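Local coordinates for magnesium transporter MgtE (Enterococcus faecalis, PDB 2OUX), which probably transports magnesium ions across the cell membrane as a homodimer, this chain being its cytoplasmic, magnesium-binding part with an N domain and a pair of CBS domains, at residues 146-151 and 174-179; 76-81 and 107-112; 209-214 and 234-239; 13-18 and 29-34; 150-155 and 202-207. All coordinates share one frame; numbering follows the deposited sequence.

Contact 1. Residues 146-151 and 174-179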
# COMPACT_ATOMS: atom_id res chain seq x y z
N GLU A 146 -1.60 -14.73 5.63
CA GLU A 146 -2.86 -14.11 6.01
C GLU A 146 -3.48 -13.18 4.96
O GLU A 146 -3.46 -11.97 5.11
CB GLU A 146 -2.67 -13.39 7.34
CG GLU A 146 -2.12 -14.31 8.44
CD GLU A 146 -0.60 -14.52 8.34
OE1 GLU A 146 0.04 -13.85 7.51
OE2 GLU A 146 -0.05 -15.33 9.11
N PHE A 147 -4.03 -13.78 3.91
CA PHE A 147 -4.67 -13.04 2.82
C PHE A 147 -6.16 -13.39 2.76
O PHE A 147 -6.59 -14.39 3.34
CB PHE A 147 -4.01 -13.39 1.48
CG PHE A 147 -4.07 -14.87 1.14
CD1 PHE A 147 -5.26 -15.46 0.74
CD2 PHE A 147 -2.93 -15.67 1.27
CE1 PHE A 147 -5.32 -16.83 0.48
CE2 PHE A 147 -2.99 -17.04 1.02
CZ PHE A 147 -4.19 -17.63 0.62
N VAL A 148 -6.93 -12.58 2.05
CA VAL A 148 -8.36 -12.83 1.93
C VAL A 148 -8.71 -13.45 0.58
O VAL A 148 -8.40 -12.89 -0.47
CB VAL A 148 -9.18 -11.53 2.07
CG1 VAL A 148 -10.67 -11.84 1.99
CG2 VAL A 148 -8.84 -10.83 3.37
N SER A 149 -9.37 -14.60 0.61
CA SER A 149 -9.78 -15.24 -0.63
C SER A 149 -11.25 -15.63 -0.57
O SER A 149 -11.77 -16.00 0.49
CB SER A 149 -8.91 -16.48 -0.89
OG SER A 149 -8.84 -17.31 0.25
N ILE A 150 -11.93 -15.53 -1.70
CA ILE A 150 -13.35 -15.87 -1.79
C ILE A 150 -13.59 -16.59 -3.11
O ILE A 150 -12.69 -16.67 -3.96
CB ILE A 150 -14.23 -14.61 -1.78
CG1 ILE A 150 -13.84 -13.70 -2.95
CG2 ILE A 150 -14.11 -13.90 -0.45
CD1 ILE A 150 -14.81 -12.57 -3.22
N VAL A 151 -14.80 -17.12 -3.28
CA VAL A 151 -15.17 -17.81 -4.52
C VAL A 151 -15.94 -16.83 -5.38
O VAL A 151 -16.54 -15.88 -4.87
CB VAL A 151 -16.07 -19.04 -4.26
CG1 VAL A 151 -15.31 -20.08 -3.48
CG2 VAL A 151 -17.34 -18.61 -3.53
N TYR A 174 -7.16 -5.06 1.39
CA TYR A 174 -7.29 -4.11 0.30
C TYR A 174 -7.32 -4.75 -1.08
O TYR A 174 -7.60 -4.10 -2.08
CB TYR A 174 -6.23 -3.02 0.42
CG TYR A 174 -6.49 -2.18 1.67
CD1 TYR A 174 -7.80 -1.98 2.12
CD2 TYR A 174 -5.45 -1.65 2.42
CE1 TYR A 174 -8.06 -1.27 3.30
CE2 TYR A 174 -5.70 -0.94 3.60
CZ TYR A 174 -7.01 -0.76 4.03
OH TYR A 174 -7.28 -0.08 5.20
N TYR A 175 -7.03 -6.04 -1.11
CA TYR A 175 -7.11 -6.82 -2.34
C TYR A 175 -7.81 -8.08 -1.89
O TYR A 175 -7.48 -8.64 -0.84
CB TYR A 175 -5.72 -7.17 -2.90
CG TYR A 175 -5.09 -6.09 -3.73
CD1 TYR A 175 -5.77 -5.54 -4.80
CD2 TYR A 175 -3.82 -5.60 -3.43
CE1 TYR A 175 -5.20 -4.53 -5.57
CE2 TYR A 175 -3.24 -4.60 -4.19
CZ TYR A 175 -3.94 -4.07 -5.26
OH TYR A 175 -3.38 -3.06 -6.01
N VAL A 176 -8.80 -8.52 -2.66
CA VAL A 176 -9.51 -9.75 -2.32
C VAL A 176 -9.28 -10.71 -3.47
O VAL A 176 -9.64 -10.43 -4.61
CB VAL A 176 -11.02 -9.51 -2.17
CG1 VAL A 176 -11.72 -10.80 -1.78
CG2 VAL A 176 -11.27 -8.44 -1.12
N TYR A 177 -8.66 -11.84 -3.18
CA TYR A 177 -8.37 -12.82 -4.22
C TYR A 177 -9.52 -13.81 -4.41
O TYR A 177 -10.18 -14.20 -3.45
CB TYR A 177 -7.06 -13.53 -3.89
CG TYR A 177 -5.95 -12.52 -3.73
CD1 TYR A 177 -5.31 -11.98 -4.85
CD2 TYR A 177 -5.61 -12.01 -2.47
CE1 TYR A 177 -4.37 -10.95 -4.73
CE2 TYR A 177 -4.67 -10.98 -2.33
CZ TYR A 177 -4.07 -10.46 -3.47
OH TYR A 177 -3.21 -9.40 -3.35
N VAL A 178 -9.77 -14.19 -5.66
CA VAL A 178 -10.84 -15.12 -5.95
C VAL A 178 -10.25 -16.45 -6.36
O VAL A 178 -9.41 -16.51 -7.25
CB VAL A 178 -11.74 -14.59 -7.10
CG1 VAL A 178 -12.92 -15.53 -7.32
CG2 VAL A 178 -12.24 -13.18 -6.76
N VAL A 179 -10.67 -17.52 -5.70
CA VAL A 179 -10.17 -18.86 -6.03
C VAL A 179 -11.35 -19.79 -6.28
O VAL A 179 -12.49 -19.45 -5.99
CB VAL A 179 -9.35 -19.49 -4.87
CG1 VAL A 179 -8.07 -18.70 -4.63
CG2 VAL A 179 -10.20 -19.55 -3.61
O HOH W 1 -5.97 -9.99 1.10

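Contact 2. Residues 76-81 and 107-112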
# COMPACT_ATOMS: atom_id res chain seq x y z
N ASN A 76 19.38 -8.74 19.62
CA ASN A 76 19.15 -8.86 21.04
C ASN A 76 17.96 -9.79 21.15
O ASN A 76 17.38 -9.95 22.24
CB ASN A 76 18.86 -7.51 21.74
CG ASN A 76 18.90 -7.64 23.26
OD1 ASN A 76 19.95 -7.93 23.84
ND2 ASN A 76 17.76 -7.47 23.91
N MSE A 77 17.60 -10.42 20.02
CA MSE A 77 16.50 -11.38 20.03
C MSE A 77 17.12 -12.46 20.88
O MSE A 77 17.91 -12.17 21.77
CB MSE A 77 16.15 -11.93 18.64
CG MSE A 77 15.56 -10.92 17.63
SE MSE A 77 13.78 -10.26 18.02
CE MSE A 77 14.23 -8.40 18.07
N LYS A 78 16.80 -13.72 20.60
CA LYS A 78 17.37 -14.79 21.40
C LYS A 78 17.01 -14.58 22.88
O LYS A 78 16.19 -15.31 23.43
CB LYS A 78 18.90 -14.83 21.23
CG LYS A 78 19.36 -15.33 19.87
CD LYS A 78 20.88 -15.50 19.81
CE LYS A 78 21.31 -15.99 18.43
NZ LYS A 78 22.79 -16.13 18.31
N ASP A 79 17.63 -13.58 23.51
CA ASP A 79 17.33 -13.31 24.91
C ASP A 79 16.01 -12.58 25.16
O ASP A 79 15.47 -12.68 26.27
CB ASP A 79 18.48 -12.58 25.62
CG ASP A 79 19.32 -11.74 24.69
OD1 ASP A 79 18.74 -10.99 23.88
OD2 ASP A 79 20.56 -11.81 24.78
N TYR A 80 15.48 -11.84 24.18
CA TYR A 80 14.17 -11.21 24.42
C TYR A 80 13.25 -12.39 24.66
O TYR A 80 12.50 -12.43 25.63
CB TYR A 80 13.64 -10.46 23.19
CG TYR A 80 14.15 -9.06 22.99
CD1 TYR A 80 14.36 -8.20 24.07
CD2 TYR A 80 14.39 -8.57 21.70
CE1 TYR A 80 14.79 -6.89 23.87
CE2 TYR A 80 14.83 -7.26 21.49
CZ TYR A 80 15.02 -6.43 22.58
OH TYR A 80 15.45 -5.14 22.37
N LEU A 81 13.35 -13.37 23.77
CA LEU A 81 12.53 -14.57 23.86
C LEU A 81 12.91 -15.44 25.07
O LEU A 81 12.04 -16.01 25.71
CB LEU A 81 12.65 -15.39 22.58
CG LEU A 81 12.30 -14.72 21.25
CD1 LEU A 81 11.76 -15.79 20.30
CD2 LEU A 81 11.26 -13.62 21.44
N MSE A 107 16.35 -16.90 13.19
CA MSE A 107 17.37 -16.08 13.83
C MSE A 107 17.84 -16.69 15.14
O MSE A 107 19.01 -16.59 15.50
CB MSE A 107 16.84 -14.67 14.08
CG MSE A 107 16.80 -13.82 12.83
SE MSE A 107 18.56 -13.48 12.08
CE MSE A 107 18.77 -15.08 11.00
N LEU A 108 16.92 -17.33 15.85
CA LEU A 108 17.25 -17.95 17.12
C LEU A 108 18.20 -19.12 16.85
O LEU A 108 18.30 -19.59 15.72
CB LEU A 108 15.99 -18.48 17.80
CG LEU A 108 14.86 -17.47 18.02
CD1 LEU A 108 13.66 -18.19 18.61
CD2 LEU A 108 15.32 -16.34 18.92
N ASP A 109 18.89 -19.56 17.90
CA ASP A 109 19.81 -20.69 17.78
C ASP A 109 19.01 -21.93 17.40
O ASP A 109 17.83 -22.04 17.75
CB ASP A 109 20.54 -20.90 19.11
CG ASP A 109 21.51 -19.76 19.43
OD1 ASP A 109 21.97 -19.68 20.59
OD2 ASP A 109 21.81 -18.96 18.52
N LYS A 110 19.64 -22.86 16.69
CA LYS A 110 18.95 -24.07 16.26
C LYS A 110 18.16 -24.76 17.38
O LYS A 110 17.16 -25.42 17.10
CB LYS A 110 19.95 -25.05 15.64
CG LYS A 110 20.70 -24.49 14.43
CD LYS A 110 19.75 -24.02 13.32
CE LYS A 110 18.93 -25.16 12.73
NZ LYS A 110 18.03 -24.69 11.63
N SER A 111 18.61 -24.60 18.62
CA SER A 111 17.94 -25.21 19.77
C SER A 111 16.62 -24.52 20.11
O SER A 111 15.57 -25.16 20.16
CB SER A 111 18.85 -25.18 21.00
OG SER A 111 19.96 -26.04 20.84
N GLN A 112 16.68 -23.21 20.36
CA GLN A 112 15.48 -22.44 20.69
C GLN A 112 14.39 -22.68 19.66
O GLN A 112 13.25 -22.97 20.01
CB GLN A 112 15.80 -20.93 20.75
CG GLN A 112 16.49 -20.47 22.04
CD GLN A 112 16.57 -18.95 22.16
OE1 GLN A 112 17.30 -18.28 21.41
NE2 GLN A 112 15.81 -18.39 23.10

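Contact 3. Residues 209-214 and 234-239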
# COMPACT_ATOMS: atom_id res chain seq x y z
N GLU A 209 -10.15 -10.67 -14.30
CA GLU A 209 -9.61 -11.95 -14.75
C GLU A 209 -8.10 -11.89 -14.92
O GLU A 209 -7.43 -12.90 -14.75
CB GLU A 209 -10.22 -12.38 -16.08
CG GLU A 209 -11.71 -12.63 -16.04
CD GLU A 209 -12.18 -13.41 -17.25
OE1 GLU A 209 -11.83 -13.04 -18.39
OE2 GLU A 209 -12.91 -14.41 -17.05
N ARG A 210 -7.58 -10.72 -15.27
CA ARG A 210 -6.13 -10.57 -15.47
C ARG A 210 -5.38 -10.30 -14.17
O ARG A 210 -4.72 -9.27 -14.02
CB ARG A 210 -5.85 -9.45 -16.48
CG ARG A 210 -6.35 -9.75 -17.88
CD ARG A 210 -6.04 -8.59 -18.81
NE ARG A 210 -4.59 -8.42 -19.00
CZ ARG A 210 -3.84 -9.21 -19.76
NH1 ARG A 210 -4.38 -10.24 -20.40
NH2 ARG A 210 -2.53 -8.98 -19.87
N VAL A 211 -5.47 -11.23 -13.23
CA VAL A 211 -4.78 -11.08 -11.96
C VAL A 211 -3.30 -11.39 -12.13
O VAL A 211 -2.92 -12.41 -12.70
CB VAL A 211 -5.40 -12.00 -10.88
CG1 VAL A 211 -5.50 -13.43 -11.39
CG2 VAL A 211 -4.57 -11.93 -9.61
N ILE A 212 -2.47 -10.48 -11.64
CA ILE A 212 -1.02 -10.60 -11.71
C ILE A 212 -0.53 -11.31 -10.45
O ILE A 212 -0.95 -10.99 -9.34
CB ILE A 212 -0.34 -9.19 -11.77
CG1 ILE A 212 -0.80 -8.43 -13.02
CG2 ILE A 212 1.17 -9.33 -11.76
CD1 ILE A 212 -2.21 -7.84 -12.88
N SER A 213 0.36 -12.29 -10.64
CA SER A 213 0.90 -13.04 -9.52
C SER A 213 2.33 -13.46 -9.84
O SER A 213 2.78 -13.30 -10.97
CB SER A 213 0.06 -14.28 -9.23
OG SER A 213 0.09 -15.19 -10.32
N VAL A 214 3.02 -13.98 -8.83
CA VAL A 214 4.39 -14.44 -8.97
C VAL A 214 4.45 -15.89 -8.49
O VAL A 214 3.54 -16.34 -7.78
CB VAL A 214 5.35 -13.58 -8.12
CG1 VAL A 214 5.29 -12.14 -8.58
CG2 VAL A 214 4.98 -13.67 -6.64
N ALA A 234 0.39 -5.19 -2.69
CA ALA A 234 0.55 -6.61 -2.41
C ALA A 234 0.46 -7.40 -3.72
O ALA A 234 -0.10 -6.91 -4.70
CB ALA A 234 -0.52 -7.10 -1.43
N VAL A 235 1.03 -8.60 -3.73
CA VAL A 235 0.98 -9.45 -4.91
C VAL A 235 0.88 -10.91 -4.49
O VAL A 235 1.62 -11.37 -3.63
CB VAL A 235 2.22 -9.22 -5.82
CG1 VAL A 235 3.50 -9.70 -5.15
CG2 VAL A 235 2.00 -9.90 -7.16
N PRO A 236 -0.06 -11.65 -5.10
CA PRO A 236 -0.26 -13.06 -4.77
C PRO A 236 0.86 -13.98 -5.24
O PRO A 236 1.54 -13.71 -6.23
CB PRO A 236 -1.62 -13.38 -5.41
CG PRO A 236 -1.67 -12.48 -6.56
CD PRO A 236 -1.09 -11.18 -6.05
N VAL A 237 1.03 -15.08 -4.51
CA VAL A 237 2.06 -16.07 -4.80
C VAL A 237 1.42 -17.44 -5.02
O VAL A 237 0.54 -17.85 -4.27
CB VAL A 237 3.06 -16.17 -3.62
CG1 VAL A 237 4.20 -17.11 -3.98
CG2 VAL A 237 3.60 -14.79 -3.29
N THR A 238 1.87 -18.15 -6.04
CA THR A 238 1.31 -19.47 -6.35
C THR A 238 2.40 -20.48 -6.69
O THR A 238 3.58 -20.13 -6.78
CB THR A 238 0.37 -19.41 -7.56
OG1 THR A 238 1.14 -19.24 -8.76
CG2 THR A 238 -0.59 -18.22 -7.44
N ASP A 239 2.00 -21.73 -6.87
CA ASP A 239 2.93 -22.77 -7.29
C ASP A 239 2.72 -22.89 -8.80
O ASP A 239 1.94 -22.14 -9.38
CB ASP A 239 2.61 -24.11 -6.61
CG ASP A 239 1.16 -24.52 -6.78
OD1 ASP A 239 0.52 -24.11 -7.77
OD2 ASP A 239 0.66 -25.26 -5.91

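Contact 4. Residues 13-18 and 29-34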
# COMPACT_ATOMS: atom_id res chain seq x y z
N ALA A 13 8.15 8.99 28.33
CA ALA A 13 8.41 9.31 29.73
C ALA A 13 7.19 9.02 30.61
O ALA A 13 7.32 8.45 31.69
CB ALA A 13 8.82 10.77 29.87
N LEU A 14 6.02 9.44 30.14
CA LEU A 14 4.78 9.19 30.88
C LEU A 14 4.57 7.69 30.93
O LEU A 14 4.22 7.14 31.98
CB LEU A 14 3.59 9.85 30.16
CG LEU A 14 3.22 11.31 30.44
CD1 LEU A 14 4.40 12.25 30.20
CD2 LEU A 14 2.05 11.67 29.55
N LEU A 15 4.78 7.03 29.80
CA LEU A 15 4.62 5.59 29.68
C LEU A 15 5.51 4.85 30.68
O LEU A 15 5.06 3.94 31.36
CB LEU A 15 4.97 5.13 28.27
CG LEU A 15 3.93 4.39 27.43
CD1 LEU A 15 4.61 3.89 26.17
CD2 LEU A 15 3.34 3.23 28.21
N LEU A 16 6.78 5.24 30.75
CA LEU A 16 7.74 4.62 31.67
C LEU A 16 7.27 4.73 33.12
O LEU A 16 7.48 3.83 33.93
CB LEU A 16 9.12 5.26 31.54
CG LEU A 16 10.22 4.42 30.86
CD1 LEU A 16 11.50 5.25 30.70
CD2 LEU A 16 10.50 3.18 31.69
N GLU A 17 6.65 5.85 33.45
CA GLU A 17 6.17 6.07 34.80
C GLU A 17 4.97 5.19 35.14
O GLU A 17 4.93 4.60 36.22
CB GLU A 17 5.82 7.55 35.01
CG GLU A 17 7.05 8.41 35.31
CD GLU A 17 7.73 8.01 36.61
OE1 GLU A 17 7.10 8.14 37.69
OE2 GLU A 17 8.90 7.57 36.57
N THR A 18 4.01 5.08 34.24
CA THR A 18 2.85 4.24 34.51
C THR A 18 3.35 2.81 34.66
O THR A 18 2.78 2.01 35.40
CB THR A 18 1.81 4.27 33.37
OG1 THR A 18 2.28 3.47 32.28
CG2 THR A 18 1.58 5.69 32.89
N GLU A 29 -3.64 1.68 28.07
CA GLU A 29 -4.29 2.75 27.30
C GLU A 29 -3.28 3.53 26.47
O GLU A 29 -3.49 3.78 25.29
CB GLU A 29 -5.01 3.75 28.21
CG GLU A 29 -6.33 3.30 28.81
CD GLU A 29 -6.92 4.37 29.73
OE1 GLU A 29 -7.27 5.46 29.23
OE2 GLU A 29 -7.02 4.12 30.95
N LEU A 30 -2.19 3.94 27.12
CA LEU A 30 -1.14 4.72 26.46
C LEU A 30 -0.39 3.89 25.42
O LEU A 30 -0.35 4.24 24.25
CB LEU A 30 -0.16 5.26 27.50
CG LEU A 30 -0.71 6.30 28.49
CD1 LEU A 30 0.34 6.60 29.55
CD2 LEU A 30 -1.10 7.56 27.75
N PHE A 31 0.19 2.78 25.87
CA PHE A 31 0.95 1.89 25.01
C PHE A 31 0.17 1.50 23.75
O PHE A 31 0.65 1.67 22.64
CB PHE A 31 1.33 0.61 25.77
CG PHE A 31 2.22 -0.33 24.99
CD1 PHE A 31 3.59 -0.09 24.87
CD2 PHE A 31 1.68 -1.44 24.35
CE1 PHE A 31 4.41 -0.95 24.12
CE2 PHE A 31 2.48 -2.30 23.60
CZ PHE A 31 3.85 -2.06 23.48
N LEU A 32 -1.05 1.00 23.95
CA LEU A 32 -1.89 0.56 22.85
C LEU A 32 -2.38 1.71 21.97
O LEU A 32 -2.98 1.47 20.94
CB LEU A 32 -3.08 -0.25 23.40
CG LEU A 32 -3.04 -1.79 23.35
CD1 LEU A 32 -1.62 -2.31 23.28
CD2 LEU A 32 -3.76 -2.35 24.57
N ALA A 33 -2.12 2.95 22.37
CA ALA A 33 -2.53 4.10 21.57
C ALA A 33 -1.40 4.43 20.58
O ALA A 33 -1.58 5.17 19.62
CB ALA A 33 -2.81 5.31 22.47
N LEU A 34 -0.22 3.88 20.86
CA LEU A 34 0.94 4.09 20.00
C LEU A 34 0.89 3.12 18.82
O LEU A 34 0.38 2.01 18.93
CB LEU A 34 2.24 3.81 20.78
CG LEU A 34 2.66 4.64 22.00
CD1 LEU A 34 3.82 3.95 22.68
CD2 LEU A 34 3.07 6.03 21.56

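Contact 5. Residues 150-155 and 202-207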
# COMPACT_ATOMS: atom_id res chain seq x y z
N ILE A 150 -11.93 -15.53 -1.70
CA ILE A 150 -13.35 -15.87 -1.79
C ILE A 150 -13.59 -16.59 -3.11
O ILE A 150 -12.69 -16.67 -3.96
CB ILE A 150 -14.23 -14.61 -1.78
CG1 ILE A 150 -13.84 -13.70 -2.95
CG2 ILE A 150 -14.11 -13.90 -0.45
CD1 ILE A 150 -14.81 -12.57 -3.22
N VAL A 151 -14.80 -17.12 -3.28
CA VAL A 151 -15.17 -17.81 -4.52
C VAL A 151 -15.94 -16.83 -5.38
O VAL A 151 -16.54 -15.88 -4.87
CB VAL A 151 -16.07 -19.04 -4.26
CG1 VAL A 151 -15.31 -20.08 -3.48
CG2 VAL A 151 -17.34 -18.61 -3.53
N ALA A 152 -15.93 -17.08 -6.68
CA ALA A 152 -16.60 -16.24 -7.66
C ALA A 152 -18.13 -16.11 -7.54
O ALA A 152 -18.64 -14.99 -7.49
CB ALA A 152 -16.24 -16.71 -9.06
N ASN A 153 -18.84 -17.24 -7.51
CA ASN A 153 -20.31 -17.23 -7.44
C ASN A 153 -20.86 -16.80 -6.09
O ASN A 153 -21.70 -17.46 -5.50
CB ASN A 153 -20.86 -18.61 -7.82
CG ASN A 153 -22.38 -18.65 -7.88
OD1 ASN A 153 -23.04 -19.14 -6.95
ND2 ASN A 153 -22.95 -18.13 -8.96
N GLN A 154 -20.38 -15.66 -5.62
CA GLN A 154 -20.80 -15.10 -4.35
C GLN A 154 -21.14 -13.64 -4.62
O GLN A 154 -20.70 -13.07 -5.62
CB GLN A 154 -19.64 -15.24 -3.37
CG GLN A 154 -19.73 -14.42 -2.11
CD GLN A 154 -18.61 -14.76 -1.15
OE1 GLN A 154 -17.47 -14.96 -1.56
NE2 GLN A 154 -18.92 -14.83 0.13
N THR A 155 -21.94 -13.05 -3.74
CA THR A 155 -22.32 -11.65 -3.90
C THR A 155 -21.36 -10.75 -3.12
O THR A 155 -20.65 -11.23 -2.23
CB THR A 155 -23.71 -11.40 -3.34
OG1 THR A 155 -23.72 -11.77 -1.96
CG2 THR A 155 -24.75 -12.21 -4.10
N LEU A 202 -22.81 -10.03 -8.37
CA LEU A 202 -22.01 -11.24 -8.20
C LEU A 202 -20.53 -10.98 -8.41
O LEU A 202 -20.12 -10.43 -9.44
CB LEU A 202 -22.48 -12.34 -9.15
CG LEU A 202 -23.46 -13.37 -8.58
CD1 LEU A 202 -24.62 -12.67 -7.89
CD2 LEU A 202 -23.96 -14.28 -9.70
N ILE A 203 -19.72 -11.37 -7.42
CA ILE A 203 -18.28 -11.19 -7.47
C ILE A 203 -17.75 -11.56 -8.85
O ILE A 203 -16.93 -10.85 -9.42
CB ILE A 203 -17.57 -12.07 -6.39
CG1 ILE A 203 -17.88 -11.52 -4.99
CG2 ILE A 203 -16.08 -12.15 -6.67
CD1 ILE A 203 -17.38 -10.11 -4.77
N ALA A 204 -18.24 -12.67 -9.39
CA ALA A 204 -17.82 -13.16 -10.70
C ALA A 204 -18.07 -12.16 -11.82
O ALA A 204 -17.42 -12.23 -12.86
CB ALA A 204 -18.53 -14.47 -11.01
N ASP A 205 -19.00 -11.24 -11.60
CA ASP A 205 -19.31 -10.26 -12.63
C ASP A 205 -18.46 -8.99 -12.58
O ASP A 205 -18.39 -8.27 -13.57
CB ASP A 205 -20.79 -9.88 -12.58
CG ASP A 205 -21.68 -10.97 -13.18
OD1 ASP A 205 -21.26 -11.56 -14.19
OD2 ASP A 205 -22.78 -11.21 -12.65
N ILE A 206 -17.81 -8.74 -11.45
CA ILE A 206 -17.00 -7.54 -11.33
C ILE A 206 -15.52 -7.81 -11.05
O ILE A 206 -14.72 -6.87 -11.00
CB ILE A 206 -17.55 -6.60 -10.24
CG1 ILE A 206 -17.77 -7.39 -8.94
CG2 ILE A 206 -18.85 -5.96 -10.71
CD1 ILE A 206 -18.05 -6.51 -7.74
N LEU A 207 -15.15 -9.07 -10.88
CA LEU A 207 -13.76 -9.44 -10.59
C LEU A 207 -12.86 -9.21 -11.80
O LEU A 207 -13.34 -9.10 -12.93
CB LEU A 207 -13.69 -10.92 -10.16
CG LEU A 207 -13.94 -11.99 -11.24
CD1 LEU A 207 -12.68 -12.18 -12.08
CD2 LEU A 207 -14.30 -13.30 -10.59

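Contact 1. Residues 146-151 and 174-179
Three backbone hydrogen bonds join the short strand 149-150 and its approach to strand 175-179 in parallel. Tyr177 N gives its proton to Val148 O at 2.9 Å, in the carbonyl plane, and Tyr177 O takes one from Ile150 N at 2.8 Å, nearly along its C=O axis, so the N-H and C=O of Tyr177 are both gripped by the neighbouring strand. Val179 N then reaches Ile150 O, again 2.8 Å. Before the first direct bond a water spans the gap, accepting from Val148 N and donating to Tyr175 O.

On one face of the sheet Ile150 lies across Val176 at about a right angle. Its CG1, in the crowded position between backbone N and carbonyl carbon (chi1 58°), comes within 3.8 Å of Val176 CG1. Val148 CG1 meets that same methyl obliquely, 4.0 Å away. Ser149 and Tyr177 occupy the other face, where the edge of the tyrosine ring passes Val148 O, CD2 at 3.5 Å.

Tyr177 belongs to a bound magnesium site with Ala234. Helix 156-166 connects the two strands in a beta-alpha-beta unit of the first CBS domain; strand 185-190 runs antiparallel along the far side of 175-179, and Phe147 and Tyr177 pack on strand 244-249.

Contact 2. Residues 76-81 and 107-112
The Tyr80 ring has the amide nitrogen of its own segment's Asn76, ND2, over one face, 3.0 Å above the plane and displaced toward the rim, while the methyl CE of selenomethionine Met77 sits at its edge, in plane. The Gln112 amide is the flat group that crosses to the other segment. Its NE2 donates to Lys78 O at 3.1 Å along an almost straight N-H line (170°), with the acceptor in the plane of the amide. Seen from the carbonyl, however, the donor stands above the plane. The extended Gln112 side chain crosses that of Lys78 at about a right angle and brings its amide to Lys78 O, and Tyr116 OH offers NE2 a second, weak hydrogen bond.

Lys78 is extended too, and its tip forms a salt bridge to Asp109, NZ to OD2 3.0 Å, whose hydrogen bond is weak. Beneath these polar groups Leu108 puts CD2 against the Lys78 backbone, 3.4 Å from Lys78 N. Its other methyl, CD1, presses on Leu81 CD1 at 3.5 Å, tighter than usual for two carbons, as the leucines cross at about a right angle. Leu104 of helix 98-107 touches both Met77 and Leu81.

Lys78 is the N-cap of helix 79-83. The contact thus joins the N-terminal end of that helix to the turn between helices 98-107 and 110-118, within the helical MgtE N domain.

Contact 3. Residues 209-214 and 234-239
Parallel pairing begins where the irregular 209-214 chain reaches Val214: Val214 N donates to Pro236 O and Val214 O accepts from Thr238 N, both 3.0 Å and nearly along the C=O axes, so Val214 brackets Val237. Val214 and Val237 therefore share a face of the sheet, their CG2 methyls 3.8 Å apart and the side chains crossing obliquely. Just ahead, the Pro236 ring fills the place of an N-H donor; its CG lies 3.2 Å from Ile212 O and 3.7 Å from Ser213 CB. Val235 CG2, anti to the backbone N, touches Ile212 O at 3.8 Å.

This is the edge of the three-stranded sheet of the second CBS domain, where strand 244-249 runs antiparallel on the other side of 234-238 and helix 220-230 packs on Ile212 and Val235. Pro236 leans on Tyr177 and Leu185 of the first CBS domain, beside the magnesium ion bound at Tyr177 and Ala234. Farther out, Arg210 forms a salt bridge with Glu38 of the second subunit.

Contact 4. Residues 13-18 and 29-34
Leu15 is the side chain that reaches across, and it meets three partners in three ways. It slides past Leu30 in the opposite direction, CD2 coming to 4.1 Å from Leu30 CB. Against Phe31 it crosses obliquely: CD2 is the same distance, 4.1 Å, from Phe31 CB, while CD1 lies near the plane of the ring at its edge. With Leu34 the meeting is tip to tip, Leu15 CD1 to Leu34 CD1 at 3.6 Å. The branched end of Leu15 is thus divided: CD2 sits on Leu30 and the base of Phe31, while CD1 lies between the edge of the Phe31 ring and Leu34, the residue that ends the type I turn 31-34.

One helical turn on, Thr18 crosses Leu30 obliquely and sets CG2 3.7 Å from Leu30 CD1. Its hydroxyl is turned back into its own helix: OG1, in the crowded position at chi1 76°, donates to a lone pair of Leu15 O at 3.0 Å. Phe42 of helix 36-43 touches both Leu15 and Phe31, and Phe27 touches both Leu15 and Thr18.

The side chains of helices 8-20 and 24-31 meet here through hydrocarbon, and the Thr18 hydroxyl is satisfied within its own helix. The helical hairpin is accordingly held here by shape and burial of hydrocarbon rather than by directional bonds.

Contact 5. Residues 150-155 and 202-207
Two backbone hydrogen bonds cross here, both donated by the start of the short helix 203-206. Ile203 N finds Gln154 O at 2.7 Å, nearly along the C=O axis, and Ala204 N makes a weak bond to Ala152 O at 3.0 Å, bent to 129°. Ala152 O also accepts from Gln154 N across the inverse gamma turn centred on Asn153, so this tight turn aims two carbonyls, those of 152 and 154, at the first amides of the helix. The backbones lie bridged at Thr155 and Leu202, CA to CA 4.3 Å.

Both segments belong to the first CBS repeat: 150-155 links strand 149-150 to helix 156-166, and 202-207 forms the short helix 203-206. Thr155 is the N-cap of helix 156-166, its OG1 bonded to Ser158 N, while Gln154 NE2 holds Ser158 OG.

Van der Waals contacts make up the rest. Ile150 and Ile203 meet tip to tip, with Ile150 CD1 at 3.7 Å from Ile203 CG1 and equally near its CG2; Val178 and Ala159 pack on Ile203 too. Ala152 CB touches Ala204 CB at 3.8 Å. Leu202 spreads its two methyls: CD1 meets Thr155 CG2 obliquely at 3.8 Å, while CD2 lies 4.0 Å from Asn153 ND2, these two side chains running side by side.

In the fold
From the N terminus, contact 4 closes first, drawing helices 8-20 and 24-31 into a hairpin. Contact 2 follows in series, closing a mostly helical loop within the N domain, about 27 Å away between centres. The chain then passes to the other side of its centre and enters the CBS pair. Contacts 1 and 5 start from a shared stretch; contact 1 closes at strand 175-179 and contact 5 later, tying helix 203-206 to the loop after strand 149-150. Contact 3 opens directly afterwards and closes, around helix 220-230, a beta-alpha-beta unit in the second CBS domain like that of contact 1. Contacts 1 and 3 touch through Tyr177 and Pro236, tying both CBS sheets together beside a magnesium ion.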